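Local coordinates for protein putative aminooxidase (Propionibacterium acnes, PDB 2BA9) that isomerises polyunsaturated fatty acids to give conjugated linoleic acid, and carries a bound flavin-adenine dinucleotide, at residues R55-I61 with A202-A207; G43-H47 with T367-F371; G308-Y314 with I325-L330. All coordinates share one frame; numbering follows the deposited sequence.

Contact 1: residues R55-I61 with A202-A207; sequences RYEMGAI and ADGTQA. With FAD (flavin-adenine dinucleotide), chain D.
R55 and D203 bring their CA atoms to 5.9 Å at one end of this contact, and I61 and T205 bring theirs to 6.0 Å at the other, as the 55-61 loop runs past the N-terminal end of helix 204-215. Between these ends, E57 shows how a buried carboxylate can grip backbone near the N-terminal end of a helix. Its OE2 takes the backbone N-H of T205 on the syn lone pair, 2.7 Å from T205 N, while OE1 shares the same N-H more weakly and has a second partner in the hydroxyl of S48. Such a negative group would be expected to suit the partial positive charge at this end of the helix. T205 answers with its own side chain: a chi1 of 53° sets OG1 between the backbone N and the carbonyl carbon, and OG1 donates to A60 O across 2.7 Å. The hydroxyl comes from above the carbonyl plane, 52° out of it. That grip bears on the cofactor, since in this member of the flavin-containing amine oxidoreductase family the backbone of G59 and A60 lies over one face of the flavin ring, with A60 CA 3.4 Å from FAD C5X. T205 is thus a second-shell residue behind a flavin-contacting loop. D203 O sits over one face of the R55 guanidinium, 3.0 Å from R55 NH1, at an angle too poor for a hydrogen bond. At the edge, R55 NH2 makes a weak bond of 3.2 Å to Q206 OE1, the guanidinium and amide planes standing 49° apart. Stronger partners lie nearby: E210 forms a salt bridge with NH2, S48 O accepts from NE, and S48 N donates to Q206 OE1. Beside them a water bridges R55 N and A202 O.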
loop_
_atom_site.group_PDB
_atom_site.type_symbol
_atom_site.label_atom_id
_atom_site.label_comp_id
_atom_site.label_asym_id
_atom_site.label_seq_id
_atom_site.Cartn_x
_atom_site.Cartn_y
_atom_site.Cartn_z
ATOM N N ARG A 55 7.684 19.423 4.487
ATOM C CA ARG A 55 7.693 17.987 4.644
ATOM C C ARG A 55 7.833 17.284 3.309
ATOM O O ARG A 55 7.209 17.656 2.314
ATOM C CB ARG A 55 6.431 17.510 5.372
ATOM C CG ARG A 55 6.253 18.146 6.751
ATOM C CD ARG A 55 4.933 17.810 7.385
ATOM N NE ARG A 55 4.895 16.452 7.926
ATOM C CZ ARG A 55 3.928 15.973 8.708
ATOM N NH1 ARG A 55 2.892 16.727 9.056
ATOM N NH2 ARG A 55 3.996 14.728 9.153
ATOM N N TYR A 56 8.640 16.235 3.302
ATOM C CA TYR A 56 8.743 15.378 2.138
ATOM C C TYR A 56 8.138 14.020 2.480
ATOM O O TYR A 56 7.833 13.744 3.643
ATOM C CB TYR A 56 10.196 15.254 1.672
ATOM C CG TYR A 56 11.144 14.653 2.680
ATOM C CD1 TYR A 56 11.477 13.307 2.632
ATOM C CD2 TYR A 56 11.727 15.433 3.669
ATOM C CE1 TYR A 56 12.368 12.748 3.539
ATOM C CE2 TYR A 56 12.614 14.887 4.580
ATOM C CZ TYR A 56 12.928 13.542 4.511
ATOM O OH TYR A 56 13.807 12.998 5.418
ATOM N N GLU A 57 7.961 13.187 1.459
ATOM C CA GLU A 57 7.295 11.913 1.623
ATOM C C GLU A 57 8.335 10.800 1.515
ATOM O O GLU A 57 9.042 10.658 0.498
ATOM C CB GLU A 57 6.198 11.723 0.567
ATOM C CG GLU A 57 5.075 12.779 0.542
ATOM C CD GLU A 57 4.006 12.595 1.624
ATOM O OE1 GLU A 57 4.329 12.076 2.727
ATOM O OE2 GLU A 57 2.827 12.968 1.367
ATOM N N MET A 58 8.450 10.033 2.585
ATOM C CA MET A 58 9.180 8.780 2.562
ATOM C C MET A 58 8.250 7.617 2.203
ATOM O O MET A 58 8.709 6.516 1.884
ATOM C CB MET A 58 9.871 8.541 3.912
ATOM C CG MET A 58 11.148 9.364 4.081
ATOM S SD MET A 58 12.453 9.044 2.840
ATOM C CE MET A 58 12.642 7.269 3.058
ATOM N N GLY A 59 6.945 7.860 2.227
ATOM C CA GLY A 59 5.964 6.824 1.876
ATOM C C GLY A 59 4.918 7.305 0.884
ATOM O O GLY A 59 5.248 7.987 -0.106
ATOM N N ALA A 60 3.654 6.955 1.154
ATOM C CA ALA A 60 2.533 7.398 0.342
ATOM C C ALA A 60 2.609 8.877 0.030
ATOM O O ALA A 60 2.991 9.689 0.881
ATOM C CB ALA A 60 1.197 7.074 1.021
ATOM N N ILE A 61 2.234 9.196 -1.207
ATOM C CA ILE A 61 2.170 10.549 -1.722
ATOM C C ILE A 61 0.737 10.964 -2.085
ATOM O O ILE A 61 0.304 12.070 -1.773
ATOM C CB ILE A 61 2.988 10.685 -3.021
ATOM C CG1 ILE A 61 4.420 10.177 -2.812
ATOM C CG2 ILE A 61 2.946 12.135 -3.517
ATOM C CD1 ILE A 61 5.231 10.037 -4.106
ATOM N N ALA A 202 0.096 19.075 1.149
ATOM C CA ALA A 202 1.237 19.973 1.448
ATOM C C ALA A 202 2.014 19.520 2.671
ATOM O O ALA A 202 3.250 19.514 2.665
ATOM C CB ALA A 202 0.764 21.428 1.661
ATOM N N ASP A 203 1.273 19.134 3.710
ATOM C CA ASP A 203 1.854 18.693 4.979
ATOM C C ASP A 203 2.017 17.184 5.034
ATOM O O ASP A 203 2.192 16.606 6.108
ATOM C CB ASP A 203 1.011 19.200 6.153
ATOM C CG ASP A 203 1.220 20.689 6.410
ATOM O OD1 ASP A 203 2.366 21.082 6.774
ATOM O OD2 ASP A 203 0.249 21.463 6.244
ATOM N N GLY A 204 1.958 16.548 3.871
ATOM C CA GLY A 204 2.228 15.126 3.755
ATOM C C GLY A 204 1.039 14.233 4.047
ATOM O O GLY A 204 0.104 14.629 4.772
ATOM N N THR A 205 1.072 13.027 3.475
ATOM C CA THR A 205 0.020 12.057 3.721
ATOM C C THR A 205 -0.047 11.746 5.224
ATOM O O THR A 205 -1.132 11.499 5.743
ATOM C CB THR A 205 0.188 10.753 2.903
ATOM O OG1 THR A 205 1.495 10.209 3.119
ATOM C CG2 THR A 205 -0.008 11.006 1.411
ATOM N N GLN A 206 1.096 11.809 5.922
ATOM C CA GLN A 206 1.138 11.486 7.354
ATOM C C GLN A 206 0.270 12.435 8.192
ATOM O O GLN A 206 -0.319 12.016 9.187
ATOM C CB GLN A 206 2.577 11.497 7.871
ATOM C CG GLN A 206 2.724 11.033 9.337
ATOM C CD GLN A 206 4.168 10.982 9.823
ATOM O OE1 GLN A 206 5.047 11.672 9.282
ATOM N NE2 GLN A 206 4.423 10.155 10.846
ATOM N N ALA A 207 0.173 13.701 7.765
ATOM C CA ALA A 207 -0.488 14.753 8.551
ATOM C C ALA A 207 -1.909 14.408 8.973
ATOM O O ALA A 207 -2.274 14.610 10.124
ATOM C CB ALA A 207 -0.493 16.071 7.780
HETATM P PA FAD D . 1.197 0.403 7.718
HETATM O O1A FAD D . 1.033 1.715 7.008
HETATM O O2A FAD D . 2.458 -0.382 7.418
HETATM O O5B FAD D . 1.202 0.676 9.296
HETATM C C5B FAD D . 1.290 -0.442 10.148
HETATM C C4B FAD D . 1.520 0.010 11.575
HETATM O O4B FAD D . 1.566 -1.128 12.412
HETATM C C3B FAD D . 2.833 0.781 11.726
HETATM O O3B FAD D . 2.592 2.022 12.351
HETATM C C2B FAD D . 3.699 -0.147 12.544
HETATM O O2B FAD D . 4.691 0.541 13.307
HETATM C C1B FAD D . 2.640 -0.960 13.309
HETATM N N9A FAD D . 3.207 -2.244 13.760
HETATM C C8A FAD D . 3.843 -3.198 12.993
HETATM N N7A FAD D . 4.237 -4.220 13.803
HETATM C C5A FAD D . 3.859 -3.928 15.078
HETATM C C6A FAD D . 4.012 -4.596 16.310
HETATM N N6A FAD D . 4.292 -5.940 16.309
HETATM N N1A FAD D . 3.470 -4.022 17.454
HETATM C C2A FAD D . 2.843 -2.784 17.413
HETATM N N3A FAD D . 2.704 -2.133 16.194
HETATM C C4A FAD D . 3.216 -2.678 15.056
HETATM N N1 FAD D . -0.853 4.247 -0.629
HETATM C C2 FAD D . -1.779 4.899 -1.418
HETATM O O2 FAD D . -2.977 4.820 -1.151
HETATM N N3 FAD D . -1.356 5.615 -2.522
HETATM C C4 FAD D . -0.012 5.704 -2.819
HETATM O O4 FAD D . 0.334 6.371 -3.807
HETATM C C4X FAD D . 0.928 5.056 -2.012
HETATM N N5 FAD D . 2.283 5.104 -2.293
HETATM C C5X FAD D . 3.226 4.605 -1.415
HETATM C C6 FAD D . 4.586 4.794 -1.652
HETATM C C7 FAD D . 5.523 4.319 -0.738
HETATM C C7M FAD D . 6.980 4.556 -1.018
HETATM C C8 FAD D . 5.100 3.646 0.405
HETATM C C8M FAD D . 6.068 3.112 1.417
HETATM C C9 FAD D . 3.739 3.457 0.630
HETATM C C9A FAD D . 2.787 3.923 -0.277
HETATM N N10 FAD D . 1.407 3.726 -0.081
HETATM C C10 FAD D . 0.490 4.342 -0.901
HETATM C "C1'" FAD D . 0.907 2.606 0.768
HETATM C "C2'" FAD D . 0.345 3.103 2.094
HETATM O "O2'" FAD D . 1.225 4.019 2.738
HETATM C "C3'" FAD D . 0.086 1.884 2.965
HETATM O "O3'" FAD D . -0.680 0.929 2.226
HETATM C "C4'" FAD D . -0.621 2.274 4.253
HETATM O "O4'" FAD D . 0.245 3.001 5.117
HETATM C "C5'" FAD D . -1.146 1.009 4.917
HETATM O "O5'" FAD D . -1.529 1.281 6.235
HETATM P P FAD D . -1.583 0.082 7.325
HETATM O O1P FAD D . -1.961 0.626 8.690
HETATM O O2P FAD D . -2.547 -0.940 6.831
HETATM O O3P FAD D . -0.093 -0.507 7.424
HETATM O O HOH W 1 5.121 20.709 3.983
HETATM O O HOH W 2 2.972 20.084 9.144
#

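Contact 2: residues G43-H47 with T367-F371. With FAD (flavin-adenine dinucleotide), chain D.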
loop_
_atom_site.group_PDB
_atom_site.type_symbol
_atom_site.label_atom_id
_atom_site.label_comp_id
_atom_site.label_asym_id
_atom_site.label_seq_id
_atom_site.Cartn_x
_atom_site.Cartn_y
_atom_site.Cartn_z
ATOM N N GLY A 43 0.807 6.693 11.534
ATOM C CA GLY A 43 0.714 6.887 10.101
ATOM C C GLY A 43 1.313 5.731 9.321
ATOM O O GLY A 43 1.019 5.560 8.119
ATOM N N GLY A 44 2.149 4.932 9.995
ATOM C CA GLY A 44 2.873 3.841 9.334
ATOM C C GLY A 44 3.621 4.276 8.076
ATOM O O GLY A 44 4.587 5.059 8.147
ATOM N N LYS A 45 3.166 3.778 6.926
ATOM C CA LYS A 45 3.842 4.028 5.646
ATOM C C LYS A 45 3.337 5.305 4.939
ATOM O O LYS A 45 3.791 5.650 3.842
ATOM C CB LYS A 45 3.762 2.790 4.738
ATOM C CG LYS A 45 4.513 1.585 5.313
ATOM C CD LYS A 45 4.785 0.518 4.264
ATOM C CE LYS A 45 3.527 -0.293 3.941
ATOM N NZ LYS A 45 3.168 -1.247 5.033
ATOM N N CYS A 46 2.396 5.989 5.583
ATOM C CA CYS A 46 2.163 7.410 5.343
ATOM C C CYS A 46 3.111 8.143 6.276
ATOM O O CYS A 46 2.795 8.355 7.453
ATOM C CB CYS A 46 0.727 7.793 5.640
ATOM S SG CYS A 46 -0.449 7.033 4.521
ATOM N N HIS A 47 4.275 8.509 5.742
ATOM C CA HIS A 47 5.400 8.965 6.556
ATOM C C HIS A 47 6.042 10.163 5.915
ATOM O O HIS A 47 6.709 10.038 4.874
ATOM C CB HIS A 47 6.417 7.840 6.697
ATOM C CG HIS A 47 7.373 8.027 7.829
ATOM N ND1 HIS A 47 6.987 7.921 9.147
ATOM C CD2 HIS A 47 8.696 8.307 7.844
ATOM C CE1 HIS A 47 8.034 8.125 9.926
ATOM N NE2 HIS A 47 9.085 8.352 9.160
ATOM N N THR A 367 13.945 0.792 3.468
ATOM C CA THR A 367 13.289 -0.354 2.803
ATOM C C THR A 367 12.039 -0.720 3.612
ATOM O O THR A 367 12.103 -1.049 4.799
ATOM C CB THR A 367 14.204 -1.578 2.610
ATOM O OG1 THR A 367 15.338 -1.207 1.814
ATOM C CG2 THR A 367 13.455 -2.702 1.894
ATOM N N TRP A 368 10.895 -0.642 2.960
ATOM C CA TRP A 368 9.614 -0.825 3.631
ATOM C C TRP A 368 9.122 -2.262 3.497
ATOM O O TRP A 368 9.339 -2.905 2.471
ATOM C CB TRP A 368 8.570 0.064 2.979
ATOM C CG TRP A 368 8.764 1.522 3.100
ATOM C CD1 TRP A 368 9.178 2.372 2.122
ATOM C CD2 TRP A 368 8.495 2.332 4.250
ATOM N NE1 TRP A 368 9.186 3.657 2.588
ATOM C CE2 TRP A 368 8.770 3.662 3.893
ATOM C CE3 TRP A 368 8.040 2.058 5.545
ATOM C CZ2 TRP A 368 8.606 4.726 4.785
ATOM C CZ3 TRP A 368 7.883 3.118 6.435
ATOM C CH2 TRP A 368 8.168 4.433 6.048
ATOM N N TYR A 369 8.446 -2.753 4.532
ATOM C CA TYR A 369 7.644 -3.967 4.431
ATOM C C TYR A 369 6.410 -3.538 3.656
ATOM O O TYR A 369 5.580 -2.742 4.139
ATOM C CB TYR A 369 7.261 -4.500 5.801
ATOM C CG TYR A 369 6.323 -5.678 5.778
ATOM C CD1 TYR A 369 6.803 -6.985 5.776
ATOM C CD2 TYR A 369 4.939 -5.489 5.784
ATOM C CE1 TYR A 369 5.921 -8.078 5.787
ATOM C CE2 TYR A 369 4.064 -6.567 5.784
ATOM C CZ TYR A 369 4.559 -7.847 5.776
ATOM O OH TYR A 369 3.679 -8.898 5.777
ATOM N N TYR A 370 6.312 -4.058 2.443
ATOM C CA TYR A 370 5.423 -3.501 1.455
ATOM C C TYR A 370 4.596 -4.596 0.818
ATOM O O TYR A 370 5.056 -5.732 0.652
ATOM C CB TYR A 370 6.242 -2.780 0.383
ATOM C CG TYR A 370 5.460 -1.736 -0.385
ATOM C CD1 TYR A 370 5.045 -0.568 0.233
ATOM C CD2 TYR A 370 5.147 -1.917 -1.725
ATOM C CE1 TYR A 370 4.325 0.393 -0.458
ATOM C CE2 TYR A 370 4.426 -0.953 -2.431
ATOM C CZ TYR A 370 4.022 0.204 -1.782
ATOM O OH TYR A 370 3.323 1.159 -2.448
ATOM N N PHE A 371 3.374 -4.219 0.473
ATOM C CA PHE A 371 2.437 -5.049 -0.266
ATOM C C PHE A 371 2.426 -6.521 0.123
ATOM O O PHE A 371 2.810 -7.368 -0.680
ATOM C CB PHE A 371 2.678 -4.896 -1.782
ATOM C CG PHE A 371 1.658 -5.623 -2.641
ATOM C CD1 PHE A 371 0.304 -5.651 -2.289
ATOM C CD2 PHE A 371 2.053 -6.282 -3.789
ATOM C CE1 PHE A 371 -0.642 -6.297 -3.083
ATOM C CE2 PHE A 371 1.115 -6.961 -4.585
ATOM C CZ PHE A 371 -0.239 -6.959 -4.229
HETATM P PA FAD D . 1.197 0.403 7.718
HETATM O O1A FAD D . 1.033 1.715 7.008
HETATM O O2A FAD D . 2.458 -0.382 7.418
HETATM O O5B FAD D . 1.202 0.676 9.296
HETATM C C5B FAD D . 1.290 -0.442 10.148
HETATM C C4B FAD D . 1.520 0.010 11.575
HETATM O O4B FAD D . 1.566 -1.128 12.412
HETATM C C3B FAD D . 2.833 0.781 11.726
HETATM O O3B FAD D . 2.592 2.022 12.351
HETATM C C2B FAD D . 3.699 -0.147 12.544
HETATM O O2B FAD D . 4.691 0.541 13.307
HETATM C C1B FAD D . 2.640 -0.960 13.309
HETATM N N9A FAD D . 3.207 -2.244 13.760
HETATM C C8A FAD D . 3.843 -3.198 12.993
HETATM N N7A FAD D . 4.237 -4.220 13.803
HETATM C C5A FAD D . 3.859 -3.928 15.078
HETATM C C6A FAD D . 4.012 -4.596 16.310
HETATM N N6A FAD D . 4.292 -5.940 16.309
HETATM N N1A FAD D . 3.470 -4.022 17.454
HETATM C C2A FAD D . 2.843 -2.784 17.413
HETATM N N3A FAD D . 2.704 -2.133 16.194
HETATM C C4A FAD D . 3.216 -2.678 15.056
HETATM N N1 FAD D . -0.853 4.247 -0.629
HETATM C C2 FAD D . -1.779 4.899 -1.418
HETATM O O2 FAD D . -2.977 4.820 -1.151
HETATM N N3 FAD D . -1.356 5.615 -2.522
HETATM C C4 FAD D . -0.012 5.704 -2.819
HETATM O O4 FAD D . 0.334 6.371 -3.807
HETATM C C4X FAD D . 0.928 5.056 -2.012
HETATM N N5 FAD D . 2.283 5.104 -2.293
HETATM C C5X FAD D . 3.226 4.605 -1.415
HETATM C C6 FAD D . 4.586 4.794 -1.652
HETATM C C7 FAD D . 5.523 4.319 -0.738
HETATM C C7M FAD D . 6.980 4.556 -1.018
HETATM C C8 FAD D . 5.100 3.646 0.405
HETATM C C8M FAD D . 6.068 3.112 1.417
HETATM C C9 FAD D . 3.739 3.457 0.630
HETATM C C9A FAD D . 2.787 3.923 -0.277
HETATM N N10 FAD D . 1.407 3.726 -0.081
HETATM C C10 FAD D . 0.490 4.342 -0.901
HETATM C "C1'" FAD D . 0.907 2.606 0.768
HETATM C "C2'" FAD D . 0.345 3.103 2.094
HETATM O "O2'" FAD D . 1.225 4.019 2.738
HETATM C "C3'" FAD D . 0.086 1.884 2.965
HETATM O "O3'" FAD D . -0.680 0.929 2.226
HETATM C "C4'" FAD D . -0.621 2.274 4.253
HETATM O "O4'" FAD D . 0.245 3.001 5.117
HETATM C "C5'" FAD D . -1.146 1.009 4.917
HETATM O "O5'" FAD D . -1.529 1.281 6.235
HETATM P P FAD D . -1.583 0.082 7.325
HETATM O O1P FAD D . -1.961 0.626 8.690
HETATM O O2P FAD D . -2.547 -0.940 6.831
HETATM O O3P FAD D . -0.093 -0.507 7.424
#
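The K45 side chain runs antiparallel to that of W368, its CG and CD alongside the indole; the lysine leaves a type II' beta turn (G43 to C46) and the indole projects from strand 359-373. The turn belongs to the FAD-binding part of the fold and faces the cofactor's diphosphate. K45 CG lies 3.6 Å from W368 CE3. One face of the indole receives both K45 CA and the flavin methyl C8M, the methyl offset toward the ring's rim and 3.3 Å from W368 CD1. The indole is steadied further by its NE1, which bonds to M58 O. Its six-membered ring also turns an edge toward the face of H47 in an offset edge-to-face pair, the centroids 6.0 Å apart and the planes at 73°.

Beyond the indole, bends at chi3 (-76°) and chi4 (-74°) curl the lysine so that its ammonium reaches the strand and the phosphate together. NZ donates to Y369 O over 3.0 Å, almost straight along the C=O axis, and to FAD O2A over 2.6 Å. E401 supplies a salt bridge, so three oxygen-bearing groups hold one ammonium. The backbone adds to the phosphate grip, K45 N donating to FAD O1A at 3.0 Å. Y370, next on the strand, presents its ring edge to the flavin, CE1 reaching to 3.3 Å from FAD C9.

Contact 3: residues G308-Y314 with I325-L330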
loop_
_atom_site.group_PDB
_atom_site.type_symbol
_atom_site.label_atom_id
_atom_site.label_comp_id
_atom_site.label_asym_id
_atom_site.label_seq_id
_atom_site.Cartn_x
_atom_site.Cartn_y
_atom_site.Cartn_z
ATOM N N GLY A 308 15.998 -3.688 -9.051
ATOM C CA GLY A 308 17.029 -2.973 -8.296
ATOM C C GLY A 308 17.265 -1.596 -8.865
ATOM O O GLY A 308 17.834 -0.726 -8.199
ATOM N N HIS A 309 16.827 -1.374 -10.103
ATOM C CA HIS A 309 17.007 -0.058 -10.722
ATOM C C HIS A 309 15.915 0.896 -10.294
ATOM O O HIS A 309 14.847 0.475 -9.889
ATOM C CB HIS A 309 17.105 -0.174 -12.247
ATOM C CG HIS A 309 18.456 -0.613 -12.712
ATOM N ND1 HIS A 309 19.530 0.248 -12.769
ATOM C CD2 HIS A 309 18.925 -1.826 -13.094
ATOM C CE1 HIS A 309 20.600 -0.409 -13.192
ATOM N NE2 HIS A 309 20.265 -1.674 -13.377
ATOM N N VAL A 310 16.196 2.188 -10.369
ATOM C CA VAL A 310 15.185 3.214 -10.098
ATOM C C VAL A 310 14.097 3.183 -11.172
ATOM O O VAL A 310 14.383 3.314 -12.359
ATOM C CB VAL A 310 15.797 4.624 -10.075
ATOM C CG1 VAL A 310 14.696 5.689 -9.956
ATOM C CG2 VAL A 310 16.813 4.765 -8.944
ATOM N N MET A 311 12.849 3.043 -10.729
ATOM C CA MET A 311 11.698 2.963 -11.619
ATOM C C MET A 311 10.962 4.296 -11.770
ATOM O O MET A 311 10.228 4.497 -12.723
ATOM C CB MET A 311 10.726 1.914 -11.102
ATOM C CG MET A 311 11.373 0.565 -10.862
ATOM S SD MET A 311 10.145 -0.636 -10.342
ATOM C CE MET A 311 9.905 -0.154 -8.635
ATOM N N VAL A 312 11.165 5.188 -10.810
ATOM C CA VAL A 312 10.490 6.470 -10.780
ATOM C C VAL A 312 11.166 7.333 -9.732
ATOM O O VAL A 312 11.770 6.822 -8.781
ATOM C CB VAL A 312 8.978 6.332 -10.458
ATOM C CG1 VAL A 312 8.775 5.615 -9.134
ATOM C CG2 VAL A 312 8.285 7.707 -10.442
ATOM N N TYR A 313 11.110 8.646 -9.939
ATOM C CA TYR A 313 11.537 9.589 -8.912
ATOM C C TYR A 313 10.525 10.704 -8.807
ATOM O O TYR A 313 9.854 11.028 -9.778
ATOM C CB TYR A 313 12.951 10.120 -9.161
ATOM C CG TYR A 313 13.176 10.781 -10.494
ATOM C CD1 TYR A 313 12.818 12.110 -10.714
ATOM C CD2 TYR A 313 13.774 10.085 -11.537
ATOM C CE1 TYR A 313 13.039 12.709 -11.942
ATOM C CE2 TYR A 313 13.994 10.673 -12.759
ATOM C CZ TYR A 313 13.633 11.988 -12.967
ATOM O OH TYR A 313 13.864 12.571 -14.212
ATOM N N TYR A 314 10.429 11.269 -7.612
ATOM C CA TYR A 314 9.412 12.253 -7.272
ATOM C C TYR A 314 9.964 13.671 -7.096
ATOM O O TYR A 314 10.777 13.924 -6.200
ATOM C CB TYR A 314 8.714 11.782 -5.997
ATOM C CG TYR A 314 7.651 12.687 -5.424
ATOM C CD1 TYR A 314 6.810 13.434 -6.235
ATOM C CD2 TYR A 314 7.469 12.750 -4.057
ATOM C CE1 TYR A 314 5.832 14.254 -5.685
ATOM C CE2 TYR A 314 6.511 13.544 -3.502
ATOM C CZ TYR A 314 5.691 14.303 -4.312
ATOM O OH TYR A 314 4.729 15.075 -3.731
ATOM N N ILE A 325 14.341 15.044 -3.477
ATOM C CA ILE A 325 13.819 14.260 -4.583
ATOM C C ILE A 325 13.948 12.821 -4.127
ATOM O O ILE A 325 15.049 12.375 -3.796
ATOM C CB ILE A 325 14.671 14.448 -5.862
ATOM C CG1 ILE A 325 14.665 15.915 -6.323
ATOM C CG2 ILE A 325 14.217 13.501 -6.946
ATOM C CD1 ILE A 325 13.361 16.432 -6.927
ATOM N N THR A 326 12.833 12.101 -4.061
ATOM C CA THR A 326 12.874 10.720 -3.594
ATOM C C THR A 326 12.913 9.778 -4.806
ATOM O O THR A 326 12.325 10.065 -5.860
ATOM C CB THR A 326 11.690 10.367 -2.632
ATOM O OG1 THR A 326 10.445 10.784 -3.201
ATOM C CG2 THR A 326 11.872 11.027 -1.262
ATOM N N THR A 327 13.627 8.669 -4.640
ATOM C CA THR A 327 13.764 7.640 -5.664
ATOM C C THR A 327 13.168 6.347 -5.148
ATOM O O THR A 327 13.135 6.111 -3.930
ATOM C CB THR A 327 15.246 7.370 -6.033
ATOM O OG1 THR A 327 15.879 6.655 -4.967
ATOM C CG2 THR A 327 16.004 8.671 -6.316
ATOM N N TYR A 328 12.743 5.498 -6.089
ATOM C CA TYR A 328 11.993 4.270 -5.794
ATOM C C TYR A 328 12.522 3.096 -6.613
ATOM O O TYR A 328 12.577 3.169 -7.839
ATOM C CB TYR A 328 10.508 4.505 -6.094
ATOM C CG TYR A 328 9.961 5.715 -5.351
ATOM C CD1 TYR A 328 9.279 5.573 -4.139
ATOM C CD2 TYR A 328 10.157 7.002 -5.847
ATOM C CE1 TYR A 328 8.821 6.675 -3.447
ATOM C CE2 TYR A 328 9.694 8.110 -5.167
ATOM C CZ TYR A 328 9.019 7.940 -3.966
ATOM O OH TYR A 328 8.565 9.042 -3.293
ATOM N N LEU A 329 12.915 2.026 -5.930
ATOM C CA LEU A 329 13.348 0.782 -6.587
ATOM C C LEU A 329 12.838 -0.412 -5.800
ATOM O O LEU A 329 12.485 -0.299 -4.606
ATOM C CB LEU A 329 14.882 0.701 -6.694
ATOM C CG LEU A 329 15.707 0.760 -5.385
ATOM C CD1 LEU A 329 15.792 -0.564 -4.665
ATOM C CD2 LEU A 329 17.118 1.310 -5.618
ATOM N N LEU A 330 12.816 -1.563 -6.458
ATOM C CA LEU A 330 12.381 -2.801 -5.818
ATOM C C LEU A 330 13.540 -3.793 -5.707
ATOM O O LEU A 330 14.345 -3.933 -6.634
ATOM C CB LEU A 330 11.234 -3.445 -6.594
ATOM C CG LEU A 330 9.822 -3.086 -6.156
ATOM C CD1 LEU A 330 8.865 -3.643 -7.193
ATOM C CD2 LEU A 330 9.532 -3.620 -4.757
HETATM O O HOH W 3 13.514 -1.612 -9.100
HETATM O O HOH W 4 10.356 14.368 -3.401
#
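T326 O is approached by two groups of the facing strand: the N-H of Y314 donates to it from within the carbonyl plane, with Y314 N 2.8 Å away, and the CA-H of Y313 lies beside it, Y313 CA being 3.2 Å off. Y314 and T326 make a hydrogen-bonded pair and Y313 and T327 a non-hydrogen-bonded one, the core of an antiparallel beta hairpin whose strand segments run at 164° to each other. Farther along, M311 N donates to Y328 O over 2.9 Å at a nearly straight 170°. The return bond from T326 N to Y314 O is weak at 3.5 Å; there a water donates to Y314 O and is held only weakly by T326 N. A second water bridges G308 N, H309 O and L330 N. G308 O is buried without a polar partner, L329 CD2 packing 3.4 Å from it.

On the face bearing Y314, T326 and Y328, the two tyrosine side chains leave the sheet together, Y314 CB against Y328 CE2. T326 OG1 is hydrogen-bonded to Y328 OH at 2.6 Å, and it also meets the edge of the Y314 ring in its plane. Y314 CG stands anti to the backbone N (chi1 178°), which carries the ring away from strand 325-330 to where its hydroxyl bonds R316. V312 CG1 packs 3.7 Å from Y328 CB. The bent end of M311 brings CE to 3.8 Å from L330 CG.

Y328 touches FAD and is part of its pocket. The hairpin sits inside a mixed sheet, with strand 295-297 beside 310-315 and strand 277-288 beside 325-330; helix 341-355 packs on T327 and L329, and helix 166-170 on M311 and V312.

Contacts 1 and 2, their centres about 12 Å apart, touch each other and both touch FAD: one over a ring face, the other at the flavin's methyl-bearing end and the diphosphate. M58 N lies 2.9 Å from H47 O, a probable hydrogen bond, and Q206 CB packs 3.2 Å from C46 O. Contact 3 is centred about 16 Å from contact 1 and about 15 Å from contact 2. It touches contact 1, where I61 CG2 packs 3.4 Å from Y314 OH, whereas its nearest atoms to contact 2 are about 6 Å away. The side chains of I61 and Y328 each come within about 3 Å of a dodecaethylene glycol, probably from the crystallisation liquor, which may mark a pocket beside the flavin.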